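Local coordinates for ribonuclease mar1, putative (Trypanosoma cruzi, PDB 1YZV), which is of unknown function, though it belongs to the isochorismatase family and is named as a putative ribonuclease, at residues 156-159 and 160-163. Numbering follows the deposited sequence.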
# COMPACT_ATOMS: atom_id res chain seq x y z
N ALA A 156 -5.70 6.22 -8.40
CA ALA A 156 -4.58 7.02 -8.86
C ALA A 156 -3.63 7.48 -7.75
O ALA A 156 -2.40 7.50 -7.93
CB ALA A 156 -5.07 8.19 -9.65
N ILE A 157 -4.17 7.82 -6.60
CA ILE A 157 -3.32 8.15 -5.46
C ILE A 157 -2.46 6.93 -5.14
O ILE A 157 -1.26 7.05 -4.89
CB ILE A 157 -4.17 8.55 -4.22
CG1 ILE A 157 -4.81 9.93 -4.43
CG2 ILE A 157 -3.32 8.52 -2.93
CD1 ILE A 157 -3.87 11.05 -4.73
N GLN A 158 -3.11 5.78 -5.03
CA GLN A 158 -2.42 4.51 -4.78
C GLN A 158 -1.37 4.19 -5.80
O GLN A 158 -0.27 3.76 -5.44
CB GLN A 158 -3.42 3.37 -4.70
CG GLN A 158 -4.30 3.53 -3.47
CD GLN A 158 -5.42 2.51 -3.41
OE1 GLN A 158 -5.75 1.83 -4.41
NE2 GLN A 158 -6.16 2.57 -2.32
N LEU A 159 -1.63 4.53 -7.06
CA LEU A 159 -0.62 4.34 -8.12
C LEU A 159 0.62 5.22 -7.85
O LEU A 159 1.76 4.73 -7.78
CB LEU A 159 -1.24 4.64 -9.48
CG LEU A 159 -0.36 4.55 -10.74
CD1 LEU A 159 0.55 3.34 -10.68
CD2 LEU A 159 -1.35 4.48 -11.91
N MET A 160 0.38 6.50 -7.57
CA MET A 160 1.44 7.43 -7.26
C MET A 160 2.21 7.09 -5.98
O MET A 160 3.42 7.23 -5.97
CB MET A 160 0.92 8.84 -7.21
CG MET A 160 0.48 9.28 -8.55
SD MET A 160 0.00 11.00 -8.73
CE MET A 160 -1.61 11.00 -8.00
N GLN A 161 1.55 6.49 -4.99
CA GLN A 161 2.23 6.02 -3.79
C GLN A 161 3.21 4.88 -4.10
O GLN A 161 4.24 4.73 -3.44
CB GLN A 161 1.22 5.61 -2.72
CG GLN A 161 0.46 6.83 -2.13
CD GLN A 161 -0.57 6.42 -1.09
OE1 GLN A 161 -1.39 5.55 -1.38
NE2 GLN A 161 -0.61 7.12 0.07
N SER A 162 2.94 4.09 -5.13
CA SER A 162 3.94 3.11 -5.56
C SER A 162 5.19 3.70 -6.29
O SER A 162 6.17 2.99 -6.49
CB SER A 162 3.29 2.10 -6.48
OG SER A 162 3.15 2.76 -7.72
N TRP A 163 5.23 5.01 -6.58
CA TRP A 163 6.41 5.60 -7.25
C TRP A 163 7.46 6.33 -6.33
O TRP A 163 8.36 7.10 -6.82
CB TRP A 163 5.96 6.58 -8.30
CG TRP A 163 5.01 6.07 -9.31
CD1 TRP A 163 4.90 4.81 -9.77
CD2 TRP A 163 4.29 6.89 -10.23
NE1 TRP A 163 3.99 4.76 -10.79
CE2 TRP A 163 3.71 6.04 -11.18
CE3 TRP A 163 4.08 8.27 -10.33
CZ2 TRP A 163 2.83 6.50 -12.13
CZ3 TRP A 163 3.24 8.73 -11.34
CH2 TRP A 163 2.67 7.85 -12.25
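One face of the Trp163 indole is turned to Leu159, whose carbonyl O sits 3.6 Å above the ring plane, displaced toward the rim, with Met160 CA above the same face. The Leu159 side chain reaches the ring too: CD1 is 3.7 Å from Trp163 NE1, and CG packs on CZ2. A branched aliphatic chain suits this place, four residues before a large aromatic, where its methyl end can lie alongside the indole.

The amides of Gln158 and Gln161 have nearly parallel planes, 3° apart, but they do not bond to each other. Gln161 OE1 lies 4.1 Å from Gln158 CG, and Gln161 CD rests against Ile157 CG2. Each amide instead bonds across a subunit boundary, Gln158 OE1 to Gln161 NE2 of the second subunit and Gln161 NE2 to Gln158 OE1 of the third, a use for long polar chains at an interface.

Helical bonding runs from Met160 N to Ala156 O, nearly straight, and from Gln161 N to Ile157 O. It then becomes less regular: Ser162 N bonds to Gln158 O at 3.2 Å and only weakly to Leu159 O. With OG set between its own backbone N and carbonyl carbon (chi1 77°), Ser162 turns its hydroxyl back to Leu159 O, though the modelled separation is doubtfully short; the hydroxyl bonds to Ser164 OG of the second subunit.

Met160, bent at chi3 (-76°), brings CE within 4.0 Å of Ile157 CD1. These flexible and branched apolar chains fill the inner side of helix 150-161, in the beta-alpha-beta unit between parallel strands 137-146 and 168-171: Met160 meets Ile140, Ile170 and Leu125 of helix 120-133, while Ile157 packs on Val142 and Thr120.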